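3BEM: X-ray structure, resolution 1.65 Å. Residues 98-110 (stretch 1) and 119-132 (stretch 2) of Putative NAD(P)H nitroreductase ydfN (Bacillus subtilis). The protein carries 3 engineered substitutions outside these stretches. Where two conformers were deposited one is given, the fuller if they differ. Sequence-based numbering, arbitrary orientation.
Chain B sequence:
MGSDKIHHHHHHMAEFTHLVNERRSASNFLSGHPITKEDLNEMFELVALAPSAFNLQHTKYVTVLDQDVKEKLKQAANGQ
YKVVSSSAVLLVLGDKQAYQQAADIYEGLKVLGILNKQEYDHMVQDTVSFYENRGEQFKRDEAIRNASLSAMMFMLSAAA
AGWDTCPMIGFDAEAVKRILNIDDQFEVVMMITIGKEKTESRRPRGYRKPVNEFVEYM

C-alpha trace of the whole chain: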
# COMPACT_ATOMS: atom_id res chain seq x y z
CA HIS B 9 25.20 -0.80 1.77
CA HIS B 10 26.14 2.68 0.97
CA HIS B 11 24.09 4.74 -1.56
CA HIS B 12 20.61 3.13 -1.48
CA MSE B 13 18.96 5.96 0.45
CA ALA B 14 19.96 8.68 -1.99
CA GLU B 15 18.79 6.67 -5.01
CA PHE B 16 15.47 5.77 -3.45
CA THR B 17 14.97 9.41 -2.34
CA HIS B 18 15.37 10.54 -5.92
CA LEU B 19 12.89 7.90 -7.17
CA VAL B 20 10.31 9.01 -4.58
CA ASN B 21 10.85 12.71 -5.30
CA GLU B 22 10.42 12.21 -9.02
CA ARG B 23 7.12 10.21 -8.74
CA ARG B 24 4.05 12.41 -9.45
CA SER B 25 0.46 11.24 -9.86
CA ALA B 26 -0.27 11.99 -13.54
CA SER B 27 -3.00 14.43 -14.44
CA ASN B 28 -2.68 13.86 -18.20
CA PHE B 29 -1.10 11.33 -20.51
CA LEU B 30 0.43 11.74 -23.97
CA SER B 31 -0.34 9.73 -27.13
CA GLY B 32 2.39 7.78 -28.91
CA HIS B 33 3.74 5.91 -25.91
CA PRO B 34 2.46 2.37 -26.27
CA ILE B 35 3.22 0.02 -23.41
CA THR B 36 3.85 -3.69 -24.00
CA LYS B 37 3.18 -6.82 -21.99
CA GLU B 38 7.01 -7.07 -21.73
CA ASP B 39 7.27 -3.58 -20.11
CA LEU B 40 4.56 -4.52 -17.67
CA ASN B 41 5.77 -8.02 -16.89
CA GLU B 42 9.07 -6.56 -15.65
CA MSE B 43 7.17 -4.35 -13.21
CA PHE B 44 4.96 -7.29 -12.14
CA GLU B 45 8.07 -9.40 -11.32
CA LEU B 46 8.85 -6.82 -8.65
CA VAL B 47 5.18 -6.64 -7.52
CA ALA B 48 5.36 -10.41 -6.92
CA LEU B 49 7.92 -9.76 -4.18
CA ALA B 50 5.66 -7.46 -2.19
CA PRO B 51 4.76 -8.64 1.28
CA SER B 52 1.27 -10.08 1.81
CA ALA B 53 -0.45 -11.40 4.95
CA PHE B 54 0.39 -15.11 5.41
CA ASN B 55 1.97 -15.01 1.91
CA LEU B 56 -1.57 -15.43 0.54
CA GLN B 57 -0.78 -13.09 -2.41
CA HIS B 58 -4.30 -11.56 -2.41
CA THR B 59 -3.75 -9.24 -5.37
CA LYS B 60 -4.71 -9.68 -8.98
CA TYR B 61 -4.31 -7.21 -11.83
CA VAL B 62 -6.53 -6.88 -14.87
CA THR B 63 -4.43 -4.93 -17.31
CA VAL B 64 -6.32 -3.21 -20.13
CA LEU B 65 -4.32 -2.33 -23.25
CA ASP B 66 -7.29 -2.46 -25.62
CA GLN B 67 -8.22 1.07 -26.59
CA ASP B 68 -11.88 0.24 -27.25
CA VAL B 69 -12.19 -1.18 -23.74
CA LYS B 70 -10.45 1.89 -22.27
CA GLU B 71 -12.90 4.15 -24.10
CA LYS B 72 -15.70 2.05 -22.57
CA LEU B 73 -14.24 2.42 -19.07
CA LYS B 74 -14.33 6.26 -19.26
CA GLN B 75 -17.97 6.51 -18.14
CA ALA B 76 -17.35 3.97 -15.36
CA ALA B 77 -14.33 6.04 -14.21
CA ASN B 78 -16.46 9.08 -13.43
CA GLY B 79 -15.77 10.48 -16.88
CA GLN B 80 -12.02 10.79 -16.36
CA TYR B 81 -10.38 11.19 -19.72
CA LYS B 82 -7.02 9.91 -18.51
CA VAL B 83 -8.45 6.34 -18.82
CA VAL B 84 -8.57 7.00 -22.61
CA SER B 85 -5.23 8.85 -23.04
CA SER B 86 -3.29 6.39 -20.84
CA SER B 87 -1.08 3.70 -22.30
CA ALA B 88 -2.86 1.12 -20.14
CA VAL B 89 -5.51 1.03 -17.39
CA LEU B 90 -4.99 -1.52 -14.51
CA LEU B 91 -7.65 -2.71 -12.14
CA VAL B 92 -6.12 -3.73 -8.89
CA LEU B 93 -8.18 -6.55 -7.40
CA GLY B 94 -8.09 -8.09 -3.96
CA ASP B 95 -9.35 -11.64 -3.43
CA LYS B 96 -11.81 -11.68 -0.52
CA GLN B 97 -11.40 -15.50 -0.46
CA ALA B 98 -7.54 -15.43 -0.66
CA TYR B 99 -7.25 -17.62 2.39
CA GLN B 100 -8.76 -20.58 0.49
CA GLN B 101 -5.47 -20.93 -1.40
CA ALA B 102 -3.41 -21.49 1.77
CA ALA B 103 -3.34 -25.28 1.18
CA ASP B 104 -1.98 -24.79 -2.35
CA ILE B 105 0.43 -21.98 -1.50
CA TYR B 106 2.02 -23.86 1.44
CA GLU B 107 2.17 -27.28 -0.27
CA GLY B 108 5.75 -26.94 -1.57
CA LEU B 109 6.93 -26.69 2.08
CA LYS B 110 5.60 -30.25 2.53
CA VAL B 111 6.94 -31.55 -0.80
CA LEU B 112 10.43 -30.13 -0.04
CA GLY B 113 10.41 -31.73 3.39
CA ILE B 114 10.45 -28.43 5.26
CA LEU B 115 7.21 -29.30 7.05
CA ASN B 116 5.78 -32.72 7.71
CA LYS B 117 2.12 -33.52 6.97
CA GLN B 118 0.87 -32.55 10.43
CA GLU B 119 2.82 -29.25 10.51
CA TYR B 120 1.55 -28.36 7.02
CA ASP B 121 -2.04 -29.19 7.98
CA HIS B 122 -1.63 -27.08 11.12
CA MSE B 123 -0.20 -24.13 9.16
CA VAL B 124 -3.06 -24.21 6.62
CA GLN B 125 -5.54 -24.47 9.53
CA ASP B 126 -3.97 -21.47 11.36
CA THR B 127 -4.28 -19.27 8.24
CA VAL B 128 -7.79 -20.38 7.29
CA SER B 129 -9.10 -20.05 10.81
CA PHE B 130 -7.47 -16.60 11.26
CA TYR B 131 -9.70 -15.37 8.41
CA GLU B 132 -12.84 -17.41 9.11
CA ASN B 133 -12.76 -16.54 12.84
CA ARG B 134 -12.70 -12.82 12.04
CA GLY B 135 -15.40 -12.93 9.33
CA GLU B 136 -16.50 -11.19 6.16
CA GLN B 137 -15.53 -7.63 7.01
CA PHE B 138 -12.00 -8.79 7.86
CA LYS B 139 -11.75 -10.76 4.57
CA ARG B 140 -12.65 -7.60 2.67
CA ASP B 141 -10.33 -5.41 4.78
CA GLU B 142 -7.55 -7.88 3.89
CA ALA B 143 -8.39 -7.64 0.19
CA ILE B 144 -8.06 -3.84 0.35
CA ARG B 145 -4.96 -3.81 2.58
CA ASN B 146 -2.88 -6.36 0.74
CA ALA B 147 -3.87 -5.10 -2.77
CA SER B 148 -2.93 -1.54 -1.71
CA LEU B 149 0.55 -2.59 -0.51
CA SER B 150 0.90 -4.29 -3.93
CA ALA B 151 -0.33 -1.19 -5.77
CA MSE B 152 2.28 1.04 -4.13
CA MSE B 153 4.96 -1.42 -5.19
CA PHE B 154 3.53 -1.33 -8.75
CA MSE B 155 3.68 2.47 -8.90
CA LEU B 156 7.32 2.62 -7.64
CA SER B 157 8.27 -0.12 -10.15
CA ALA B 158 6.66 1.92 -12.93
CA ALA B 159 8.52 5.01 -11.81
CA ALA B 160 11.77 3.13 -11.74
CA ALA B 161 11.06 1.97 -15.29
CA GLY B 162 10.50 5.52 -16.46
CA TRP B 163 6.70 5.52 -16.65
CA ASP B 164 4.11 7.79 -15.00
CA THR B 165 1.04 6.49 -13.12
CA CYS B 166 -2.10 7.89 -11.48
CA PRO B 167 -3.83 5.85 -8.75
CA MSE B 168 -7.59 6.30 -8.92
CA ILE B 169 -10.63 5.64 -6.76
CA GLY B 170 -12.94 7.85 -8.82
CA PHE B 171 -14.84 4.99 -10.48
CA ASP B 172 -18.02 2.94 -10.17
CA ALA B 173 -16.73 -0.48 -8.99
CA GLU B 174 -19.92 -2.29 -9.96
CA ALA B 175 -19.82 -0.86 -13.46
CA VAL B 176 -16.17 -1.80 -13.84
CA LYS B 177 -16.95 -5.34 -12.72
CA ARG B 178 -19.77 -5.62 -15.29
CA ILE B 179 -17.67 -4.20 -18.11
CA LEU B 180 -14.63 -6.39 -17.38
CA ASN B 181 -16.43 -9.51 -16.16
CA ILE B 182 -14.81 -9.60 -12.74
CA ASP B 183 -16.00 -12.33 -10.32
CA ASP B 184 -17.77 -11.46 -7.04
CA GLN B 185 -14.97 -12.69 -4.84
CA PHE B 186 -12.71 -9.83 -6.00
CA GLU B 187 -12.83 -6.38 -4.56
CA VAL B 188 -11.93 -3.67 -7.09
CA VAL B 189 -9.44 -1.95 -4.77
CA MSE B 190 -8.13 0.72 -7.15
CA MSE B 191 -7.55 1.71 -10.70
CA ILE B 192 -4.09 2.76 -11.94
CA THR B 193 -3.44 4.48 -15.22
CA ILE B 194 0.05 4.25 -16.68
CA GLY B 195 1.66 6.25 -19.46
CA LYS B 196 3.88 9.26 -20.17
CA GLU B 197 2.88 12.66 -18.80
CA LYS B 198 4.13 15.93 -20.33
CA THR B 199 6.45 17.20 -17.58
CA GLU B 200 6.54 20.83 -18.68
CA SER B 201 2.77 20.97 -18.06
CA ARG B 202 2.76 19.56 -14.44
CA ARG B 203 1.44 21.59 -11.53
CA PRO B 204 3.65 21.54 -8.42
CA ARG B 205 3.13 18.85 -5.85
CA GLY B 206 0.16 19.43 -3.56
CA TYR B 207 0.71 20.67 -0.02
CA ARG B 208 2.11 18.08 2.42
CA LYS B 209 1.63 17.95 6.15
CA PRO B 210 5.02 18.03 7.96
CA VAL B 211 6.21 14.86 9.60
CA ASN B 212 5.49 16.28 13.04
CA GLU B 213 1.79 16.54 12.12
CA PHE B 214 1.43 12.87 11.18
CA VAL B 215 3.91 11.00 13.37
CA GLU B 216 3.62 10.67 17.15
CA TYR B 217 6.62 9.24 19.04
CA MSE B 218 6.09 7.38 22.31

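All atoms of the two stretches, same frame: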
# COMPACT_ATOMS: atom_id res chain seq x y z
N ALA B 98 -8.98 -15.08 -0.49
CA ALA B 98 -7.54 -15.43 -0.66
C ALA B 98 -7.12 -16.59 0.24
O ALA B 98 -6.32 -17.43 -0.15
CB ALA B 98 -6.64 -14.21 -0.37
N TYR B 99 -7.69 -16.65 1.43
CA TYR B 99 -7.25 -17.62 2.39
C TYR B 99 -7.50 -19.05 1.95
O TYR B 99 -6.84 -19.97 2.42
CB TYR B 99 -7.94 -17.36 3.72
CG TYR B 99 -9.42 -17.62 3.70
CD1 TYR B 99 -10.31 -16.64 3.27
CD2 TYR B 99 -9.94 -18.85 4.07
CE1 TYR B 99 -11.67 -16.87 3.24
CE2 TYR B 99 -11.30 -19.09 4.03
CZ TYR B 99 -12.15 -18.08 3.63
OH TYR B 99 -13.49 -18.32 3.58
N GLN B 100 -8.48 -19.24 1.06
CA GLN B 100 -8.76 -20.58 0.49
C GLN B 100 -7.61 -21.17 -0.29
O GLN B 100 -7.61 -22.38 -0.54
CB GLN B 100 -10.00 -20.56 -0.41
CG GLN B 100 -11.27 -20.36 0.40
CD GLN B 100 -12.52 -20.02 -0.42
OE1 GLN B 100 -13.60 -19.86 0.15
NE2 GLN B 100 -12.39 -19.91 -1.74
N GLN B 101 -6.63 -20.37 -0.69
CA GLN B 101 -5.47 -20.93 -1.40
C GLN B 101 -4.30 -21.24 -0.47
O GLN B 101 -3.22 -21.52 -0.94
CB GLN B 101 -4.99 -20.01 -2.49
CG GLN B 101 -6.03 -19.57 -3.49
CD GLN B 101 -5.43 -18.71 -4.59
OE1 GLN B 101 -4.25 -18.84 -4.93
NE2 GLN B 101 -6.25 -17.82 -5.16
N ALA B 102 -4.49 -21.13 0.83
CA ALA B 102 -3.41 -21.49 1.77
C ALA B 102 -2.87 -22.91 1.51
O ALA B 102 -1.68 -23.12 1.41
CB ALA B 102 -3.88 -21.35 3.23
N ALA B 103 -3.76 -23.88 1.38
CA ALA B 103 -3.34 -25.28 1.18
C ALA B 103 -2.45 -25.40 -0.05
O ALA B 103 -1.44 -26.08 0.00
CB ALA B 103 -4.54 -26.17 1.06
N ASP B 104 -2.81 -24.76 -1.16
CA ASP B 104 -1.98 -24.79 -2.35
C ASP B 104 -0.69 -24.01 -2.21
O ASP B 104 0.37 -24.48 -2.62
CB ASP B 104 -2.74 -24.25 -3.57
CG ASP B 104 -3.88 -25.17 -4.00
OD1 ASP B 104 -3.71 -26.43 -4.04
OD2 ASP B 104 -4.97 -24.63 -4.31
N ILE B 105 -0.77 -22.81 -1.63
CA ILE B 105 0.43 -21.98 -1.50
C ILE B 105 1.51 -22.63 -0.62
O ILE B 105 2.71 -22.56 -0.96
CB ILE B 105 0.06 -20.57 -1.00
CG1 ILE B 105 -0.77 -19.88 -2.09
CG2 ILE B 105 1.35 -19.78 -0.60
CD1 ILE B 105 -1.30 -18.49 -1.71
N TYR B 106 1.10 -23.31 0.44
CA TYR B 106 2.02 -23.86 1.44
C TYR B 106 2.49 -25.28 1.08
O TYR B 106 3.37 -25.82 1.71
CB TYR B 106 1.40 -23.89 2.83
CG TYR B 106 0.93 -22.56 3.36
CD1 TYR B 106 1.41 -21.36 2.83
CD2 TYR B 106 0.03 -22.50 4.40
CE1 TYR B 106 0.94 -20.12 3.30
CE2 TYR B 106 -0.43 -21.32 4.86
CZ TYR B 106 0.04 -20.12 4.32
OH TYR B 106 -0.45 -18.92 4.84
N GLU B 107 1.93 -25.86 0.04
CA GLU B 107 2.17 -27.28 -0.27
C GLU B 107 3.63 -27.58 -0.58
O GLU B 107 4.14 -28.63 -0.20
CB GLU B 107 1.28 -27.70 -1.41
CG GLU B 107 1.08 -29.19 -1.43
CD GLU B 107 -0.13 -29.64 -2.24
OE1 GLU B 107 -0.75 -28.81 -2.93
OE2 GLU B 107 -0.44 -30.86 -2.17
N GLY B 108 4.34 -26.68 -1.26
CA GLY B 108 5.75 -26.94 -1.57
C GLY B 108 6.63 -27.13 -0.33
O GLY B 108 7.64 -27.84 -0.37
N LEU B 109 6.27 -26.48 0.77
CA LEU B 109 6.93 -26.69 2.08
C LEU B 109 6.85 -28.16 2.49
O LEU B 109 7.80 -28.69 3.02
CB LEU B 109 6.30 -25.83 3.16
CG LEU B 109 6.51 -24.32 2.90
CD1 LEU B 109 5.64 -23.57 3.85
CD2 LEU B 109 7.96 -23.97 3.07
N LYS B 110 5.73 -28.83 2.23
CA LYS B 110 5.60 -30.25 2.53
C LYS B 110 6.40 -31.09 1.54
O LYS B 110 7.16 -32.02 1.93
CB LYS B 110 4.12 -30.62 2.50
CG LYS B 110 3.77 -32.02 2.94
CD LYS B 110 2.31 -32.07 3.41
CE LYS B 110 1.33 -32.46 2.31
NZ LYS B 110 1.32 -33.95 2.06
N GLU B 119 2.41 -30.65 10.42
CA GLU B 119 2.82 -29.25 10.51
C GLU B 119 2.17 -28.44 9.37
O GLU B 119 1.70 -27.32 9.57
CB GLU B 119 4.35 -29.11 10.42
CG GLU B 119 5.12 -29.63 11.61
CD GLU B 119 6.64 -29.61 11.42
OE1 GLU B 119 7.16 -29.95 10.32
OE2 GLU B 119 7.34 -29.29 12.41
N TYR B 120 2.18 -29.00 8.18
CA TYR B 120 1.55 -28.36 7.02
C TYR B 120 0.06 -28.24 7.26
O TYR B 120 -0.52 -27.19 7.06
CB TYR B 120 1.87 -29.15 5.74
CG TYR B 120 0.94 -28.89 4.58
CD1 TYR B 120 1.13 -27.81 3.73
CD2 TYR B 120 -0.15 -29.72 4.34
CE1 TYR B 120 0.26 -27.59 2.68
CE2 TYR B 120 -1.01 -29.50 3.28
CZ TYR B 120 -0.80 -28.41 2.46
OH TYR B 120 -1.67 -28.19 1.40
N ASP B 121 -0.61 -29.30 7.69
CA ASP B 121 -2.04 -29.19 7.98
C ASP B 121 -2.34 -28.13 9.03
O ASP B 121 -3.34 -27.41 8.91
CB ASP B 121 -2.62 -30.54 8.44
CG ASP B 121 -2.71 -31.55 7.32
OD1 ASP B 121 -2.60 -31.17 6.14
OD2 ASP B 121 -2.89 -32.75 7.61
N HIS B 122 -1.47 -28.04 10.04
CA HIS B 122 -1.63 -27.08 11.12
C HIS B 122 -1.48 -25.64 10.57
O HIS B 122 -2.24 -24.73 10.93
CB HIS B 122 -0.57 -27.32 12.21
CG HIS B 122 -0.64 -26.33 13.32
ND1 HIS B 122 -1.62 -26.37 14.29
CD2 HIS B 122 0.13 -25.25 13.61
CE1 HIS B 122 -1.44 -25.37 15.13
NE2 HIS B 122 -0.40 -24.66 14.73
N MSE B 123 -0.47 -25.46 9.72
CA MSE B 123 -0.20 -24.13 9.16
C MSE B 123 -1.37 -23.64 8.30
O MSE B 123 -1.77 -22.47 8.39
CB MSE B 123 1.06 -24.13 8.36
CG MSE B 123 1.37 -22.80 7.73
SE MSE B 123 2.94 -22.87 6.59
CE MSE B 123 4.27 -23.15 8.02
N VAL B 124 -1.87 -24.51 7.44
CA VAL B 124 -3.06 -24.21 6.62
C VAL B 124 -4.24 -23.87 7.55
O VAL B 124 -4.91 -22.83 7.42
CB VAL B 124 -3.40 -25.38 5.68
CG1 VAL B 124 -4.70 -25.14 4.97
CG2 VAL B 124 -2.26 -25.72 4.70
N GLN B 125 -4.45 -24.72 8.56
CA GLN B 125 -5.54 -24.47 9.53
C GLN B 125 -5.42 -23.15 10.30
O GLN B 125 -6.44 -22.47 10.46
CB GLN B 125 -5.70 -25.67 10.50
CG GLN B 125 -6.36 -26.86 9.81
CD GLN B 125 -6.46 -28.13 10.69
OE1 GLN B 125 -5.74 -28.28 11.70
NE2 GLN B 125 -7.37 -29.05 10.30
N ASP B 126 -4.21 -22.77 10.72
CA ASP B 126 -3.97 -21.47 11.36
C ASP B 126 -4.41 -20.32 10.44
O ASP B 126 -5.13 -19.42 10.88
CB ASP B 126 -2.48 -21.28 11.71
CG ASP B 126 -2.05 -21.95 13.05
OD1 ASP B 126 -2.92 -22.44 13.82
OD2 ASP B 126 -0.82 -21.96 13.32
N THR B 127 -3.98 -20.35 9.18
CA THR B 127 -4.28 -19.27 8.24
C THR B 127 -5.76 -19.20 7.92
O THR B 127 -6.38 -18.16 8.02
CB THR B 127 -3.46 -19.42 6.92
OG1 THR B 127 -2.06 -19.31 7.21
CG2 THR B 127 -3.84 -18.31 5.92
N VAL B 128 -6.35 -20.33 7.59
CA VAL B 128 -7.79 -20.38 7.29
C VAL B 128 -8.63 -19.91 8.48
O VAL B 128 -9.52 -19.07 8.34
CB VAL B 128 -8.17 -21.78 6.79
CG1 VAL B 128 -9.66 -21.92 6.57
CG2 VAL B 128 -7.39 -22.04 5.50
N SER B 129 -8.33 -20.43 9.67
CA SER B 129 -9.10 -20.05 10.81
C SER B 129 -8.88 -18.59 11.23
O SER B 129 -9.80 -17.99 11.72
CB SER B 129 -8.86 -21.00 12.00
OG SER B 129 -7.59 -20.82 12.55
N PHE B 130 -7.69 -18.04 11.02
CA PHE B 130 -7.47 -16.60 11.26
C PHE B 130 -8.52 -15.76 10.50
O PHE B 130 -9.16 -14.88 11.06
CB PHE B 130 -6.07 -16.18 10.85
CG PHE B 130 -5.67 -14.83 11.36
CD1 PHE B 130 -5.94 -13.69 10.63
CD2 PHE B 130 -5.02 -14.70 12.58
CE1 PHE B 130 -5.57 -12.44 11.08
CE2 PHE B 130 -4.65 -13.45 13.05
CZ PHE B 130 -4.95 -12.31 12.30
N TYR B 131 -8.72 -16.05 9.22
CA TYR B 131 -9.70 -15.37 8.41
C TYR B 131 -11.15 -15.72 8.77
O TYR B 131 -11.95 -14.85 9.04
CB TYR B 131 -9.47 -15.62 6.91
CG TYR B 131 -8.32 -14.79 6.36
CD1 TYR B 131 -6.99 -15.09 6.68
CD2 TYR B 131 -8.58 -13.67 5.58
CE1 TYR B 131 -5.95 -14.33 6.17
CE2 TYR B 131 -7.52 -12.89 5.04
CZ TYR B 131 -6.21 -13.21 5.37
OH TYR B 131 -5.20 -12.41 4.90
N GLU B 132 -11.46 -17.00 8.80
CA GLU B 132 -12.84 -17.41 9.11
C GLU B 132 -13.29 -16.96 10.50
O GLU B 132 -14.44 -16.57 10.66
CB GLU B 132 -13.01 -18.93 8.97
CG GLU B 132 -12.77 -19.51 7.58
CD GLU B 132 -13.94 -19.34 6.60
OE1 GLU B 132 -14.77 -18.39 6.75
OE2 GLU B 132 -14.00 -20.19 5.67

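Residues 98-110 and 119-132 pack as two roughly antiparallel helical segments, their axes inclined at 149° and 9.3 Å apart at closest approach, and together they bury 750 Å². Stretch 1 opens with a 3-10 segment, passes through Gln-101 at the N-cap position and continues as a helix from Ala-102; stretch 2 is helical throughout. The CA atoms come within 5.6 Å at two places, Ala-103 with Val-124 and Tyr-99 with Val-128.

The clearest polar link between the stretches is a hydrogen bond from Tyr-120 OH to Ala-103 O, at 2.5 Å. It coincides with a disturbed part of the first helix. There the N of Glu-107 makes only a weak bond to Asp-104 O (3.4 Å), and the helix is kinked where the N atoms of Gly-108 and Leu-109 lack bonds to the preceding turn. Ala-103 O, the acceptor that a regular helix would offer to the N of Glu-107, is instead satisfied by the phenol. The Tyr-120 ring reaches this carbonyl by inserting as a knob among Ala-103, Tyr-106, Glu-107 and Lys-110, whose aliphatic CD lies 3.5 Å from Tyr-120 CD2.

Tyr-106 is the reciprocal knob, seated among Tyr-120, Met-123, Val-124 and Thr-127. The selenium of Met-123, a selenomethionine, lies over one face of its ring, with SE 4.0 Å from the Tyr-106 ring centroid, and also meets Leu-109 CD1 at 3.9 Å. At the ring edge, Tyr-106 OH and Thr-127 OG1 lie 2.9 Å apart, within hydrogen-bonding distance; Tyr-106 OH is also hydrogen-bonded elsewhere in the structure.

Between these tyrosines and Tyr-99 the contact is apolar, with side chains at van der Waals distance. Ala-102 CB lies 4.1 Å from Thr-127 CG2 and 4.2 Å from Val-128 CG2, while Ala-103 CB meets Val-124 CG1 at 4.0 Å.

At the far end, Tyr-99 and Tyr-131 hold their rings nearly parallel, with planes at 17°, but slid apart so that they barely overlap. Each ring instead receives the other's methylene: Tyr-99 CB lies 4.0 Å from the Tyr-131 ring centroid, and Tyr-131 CB lies 4.2 Å from that of Tyr-99. At the edge of the Tyr-99 ring, Tyr-99 OH donates a weak hydrogen bond to Glu-132 OE2 at 2.9 Å and is also hydrogen-bonded elsewhere in the structure. The other carboxylate oxygen, OE1, is satisfied elsewhere in the structure, as is Tyr-131 OH.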